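PDB 3T6Q: CD180 antigen from Mus musculus, which may cooperate with MD-1 and TLR4 in the innate response of B cells to bacterial lipopolysaccharide, leading to NF-kappa-B activation. Local coordinates for residues S143-K148 with S169-S174. Sequence-based numbering, arbitrary orientation.
Sequences SIKLPK and SKEDMS
Ser-143 sets its hydroxyl beside the carboxylate of Asp-172, OG lying 3.2 Å from OD1. With OG anti to its own backbone N (chi1 178°), the same oxygen accepts a nearly straight bond from the N-H of Lys-145, closing an ST turn that shapes the loop facing helix 170-174. Ile-144 contributes backbone and side chain alike. Its N-H goes to a water that in turn donates to Asp-172 OD2 at 2.7 Å, a bridge from loop to carboxylate. Its side chain crosses that of Asp-172 at about a right angle, CG1 resting 3.9 Å from Asp-172 CB, and its CD1 reaches the sulphur SD of Met-173 at 3.7 Å, the apolar, buried side of the contact. Lys-145 lays its aliphatic part across Asp-172, Lys-145 CB 3.5 Å from Asp-172 OD1, while its CD approaches the carbonyl O of Glu-171. The chain bends at chi2, chi3 and chi4, and NZ ends 5.0 Å from both Glu-171 OE1 and Asp-172 OD1, too far for a salt bridge, though the opposite charges probably attract weakly. Farther along, Leu-146 N and Asp-172 O both bond Ser-175 OG, a further link between loop and helix. Asp-172 is held from its own side too: Ser-169 N donates to OD2 from above the carboxylate plane, and Asp-172 N returns a bond to Ser-169 OG at 3.0 Å. Ser-169 and Asp-172 thus form a capping box at the helix N-terminus, and its aspartate joins neighbouring turns of a leucine-rich-repeat solenoid, linking LRR 5 to the short helix of LRR 6.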
ATOM      1  N   SER A 143      10.132   6.200   6.770  1.00 28.14           N
ATOM      2  CA  SER A 143      11.439   6.649   7.212  1.00 30.24           C
ATOM      3  C   SER A 143      12.497   6.084   6.290  1.00 24.83           C
ATOM      4  O   SER A 143      12.375   4.951   5.841  1.00 27.52           O
ATOM      5  CB  SER A 143      11.704   6.128   8.640  1.00 33.38           C
ATOM      6  OG  SER A 143      12.999   6.532   9.050  1.00 38.02           O
ATOM      7  N   ILE A 144      13.561   6.848   6.050  1.00 22.54           N
ATOM      8  CA  ILE A 144      14.707   6.336   5.271  1.00 23.19           C
ATOM      9  C   ILE A 144      15.739   5.531   6.124  1.00 23.80           C
ATOM     10  O   ILE A 144      16.649   4.895   5.572  1.00 26.98           O
ATOM     11  CB  ILE A 144      15.404   7.487   4.483  1.00 23.26           C
ATOM     12  CG1 ILE A 144      16.160   8.418   5.406  1.00 25.48           C
ATOM     13  CG2 ILE A 144      14.366   8.377   3.786  1.00 25.89           C
ATOM     14  CD1 ILE A 144      17.165   9.282   4.675  1.00 27.06           C
ATOM     15  N   LYS A 145      15.583   5.549   7.444  1.00 27.71           N
ATOM     16  CA  LYS A 145      16.595   4.974   8.355  1.00 28.66           C
ATOM     17  C   LYS A 145      16.892   3.530   7.999  1.00 29.85           C
ATOM     18  O   LYS A 145      15.985   2.711   7.858  1.00 32.90           O
ATOM     19  CB  LYS A 145      16.179   5.114   9.816  1.00 29.99           C
ATOM     20  CG  LYS A 145      17.267   4.595  10.774  1.00 39.78           C
ATOM     21  CD  LYS A 145      17.376   5.381  12.073  1.00 46.42           C
ATOM     22  CE  LYS A 145      16.038   5.630  12.738  1.00 48.12           C
ATOM     23  NZ  LYS A 145      15.570   4.422  13.464  1.00 61.49           N
ATOM     24  N   LEU A 146      18.162   3.229   7.788  1.00 26.91           N
ATOM     25  CA  LEU A 146      18.580   1.869   7.495  1.00 30.84           C
ATOM     26  C   LEU A 146      18.682   1.100   8.824  1.00 37.91           C
ATOM     27  O   LEU A 146      19.026   1.704   9.853  1.00 36.81           O
ATOM     28  CB  LEU A 146      19.889   1.869   6.710  1.00 30.42           C
ATOM     29  CG  LEU A 146      19.749   2.531   5.328  1.00 30.45           C
ATOM     30  CD1 LEU A 146      21.103   2.609   4.656  1.00 28.68           C
ATOM     31  CD2 LEU A 146      18.773   1.767   4.424  1.00 30.87           C
ATOM     32  N   PRO A 147      18.333  -0.209   8.815  1.00 44.45           N
ATOM     33  CA  PRO A 147      18.315  -0.983  10.059  1.00 51.90           C
ATOM     34  C   PRO A 147      19.735  -1.271  10.581  1.00 41.55           C
ATOM     35  O   PRO A 147      20.684  -1.296   9.799  1.00 35.87           O
ATOM     36  CB  PRO A 147      17.624  -2.289   9.633  1.00 55.14           C
ATOM     37  CG  PRO A 147      18.074  -2.479   8.217  1.00 49.56           C
ATOM     38  CD  PRO A 147      18.048  -1.074   7.646  1.00 46.24           C
ATOM     39  N   LYS A 148      19.865  -1.479  11.894  1.00 48.71           N
ATOM     40  CA  LYS A 148      21.154  -1.783  12.523  1.00 54.12           C
ATOM     41  C   LYS A 148      21.802  -3.001  11.857  1.00 46.13           C
ATOM     42  O   LYS A 148      21.147  -4.037  11.666  1.00 50.10           O
ATOM     43  CB  LYS A 148      21.001  -2.032  14.039  1.00 66.38           C
ATOM     44  CG  LYS A 148      20.012  -1.122  14.774  1.00 78.62           C
ATOM     45  CD  LYS A 148      18.653  -1.792  15.006  1.00 80.71           C
ATOM     46  CE  LYS A 148      17.602  -1.368  13.980  1.00 73.77           C
ATOM     47  NZ  LYS A 148      16.998  -0.044  14.305  1.00 72.40           N
ATOM     48  N   SER A 169      15.447  13.009   9.746  1.00 25.91           N
ATOM     49  CA  SER A 169      16.023  13.442  11.040  1.00 27.00           C
ATOM     50  C   SER A 169      17.523  13.226  10.972  1.00 27.17           C
ATOM     51  O   SER A 169      18.006  12.554  10.061  1.00 27.00           O
ATOM     52  CB  SER A 169      15.436  12.615  12.186  1.00 26.19           C
ATOM     53  OG  SER A 169      15.933  11.280  12.082  1.00 25.42           O
ATOM     54  N   LYS A 170      18.256  13.764  11.951  1.00 32.12           N
ATOM     55  CA  LYS A 170      19.684  13.458  12.108  1.00 31.19           C
ATOM     56  C   LYS A 170      19.973  11.964  12.174  1.00 27.82           C
ATOM     57  O   LYS A 170      20.875  11.448  11.513  1.00 27.63           O
ATOM     58  CB  LYS A 170      20.200  14.089  13.407  1.00 35.48           C
ATOM     59  CG  LYS A 170      20.516  15.571  13.341  1.00 46.33           C
ATOM     60  CD  LYS A 170      20.987  16.050  14.710  1.00 49.04           C
ATOM     61  CE  LYS A 170      21.842  17.293  14.604  1.00 58.40           C
ATOM     62  NZ  LYS A 170      22.427  17.597  15.936  1.00 62.89           N
ATOM     63  N   GLU A 171      19.187  11.264  12.983  1.00 29.84           N
ATOM     64  CA  GLU A 171      19.321   9.813  13.146  1.00 35.10           C
ATOM     65  C   GLU A 171      19.149   9.063  11.844  1.00 29.81           C
ATOM     66  O   GLU A 171      19.956   8.174  11.516  1.00 30.16           O
ATOM     67  CB  GLU A 171      18.275   9.329  14.141  1.00 43.95           C
ATOM     68  CG  GLU A 171      18.759   8.221  15.039  1.00 63.95           C
ATOM     69  CD  GLU A 171      18.122   8.302  16.409  1.00 73.61           C
ATOM     70  OE1 GLU A 171      16.881   8.147  16.488  1.00 77.81           O
ATOM     71  OE2 GLU A 171      18.863   8.525  17.398  1.00 72.66           O
ATOM     72  N   ASP A 172      18.106   9.428  11.092  1.00 28.94           N
ATOM     73  CA  ASP A 172      17.892   8.878   9.731  1.00 27.95           C
ATOM     74  C   ASP A 172      19.130   9.042   8.878  1.00 26.85           C
ATOM     75  O   ASP A 172      19.602   8.091   8.249  1.00 25.96           O
ATOM     76  CB  ASP A 172      16.742   9.623   9.016  1.00 28.40           C
ATOM     77  CG  ASP A 172      15.380   9.415   9.684  1.00 33.15           C
ATOM     78  OD1 ASP A 172      15.242   8.414  10.427  1.00 34.75           O
ATOM     79  OD2 ASP A 172      14.441  10.244   9.444  1.00 33.58           O
ATOM     80  N   MET A 173      19.620  10.281   8.832  1.00 28.40           N
ATOM     81  CA  MET A 173      20.782  10.605   7.999  1.00 30.88           C
ATOM     82  C   MET A 173      22.055   9.910   8.480  1.00 29.27           C
ATOM     83  O   MET A 173      22.853   9.473   7.658  1.00 29.57           O
ATOM     84  CB  MET A 173      20.978  12.139   7.882  1.00 31.41           C
ATOM     85  CG  MET A 173      19.791  12.903   7.286  1.00 30.94           C
ATOM     86  SD  MET A 173      19.204  12.201   5.709  1.00 42.25           S
ATOM     87  CE  MET A 173      20.714  12.169   4.776  1.00 28.91           C
ATOM     88  N   SER A 174      22.238   9.751   9.798  1.00 33.23           N
ATOM     89  CA  SER A 174      23.468   9.066  10.261  1.00 35.29           C
ATOM     90  C   SER A 174      23.487   7.575   9.908  1.00 34.56           C
ATOM     91  O   SER A 174      24.541   6.996   9.758  1.00 33.41           O
ATOM     92  CB  SER A 174      23.743   9.316  11.747  1.00 38.85           C
ATOM     93  OG  SER A 174      22.700   8.788  12.520  1.00 49.28           O
TER
HETATM   94  O   HOH W   1      13.220   9.593   7.155  1.00 24.72           O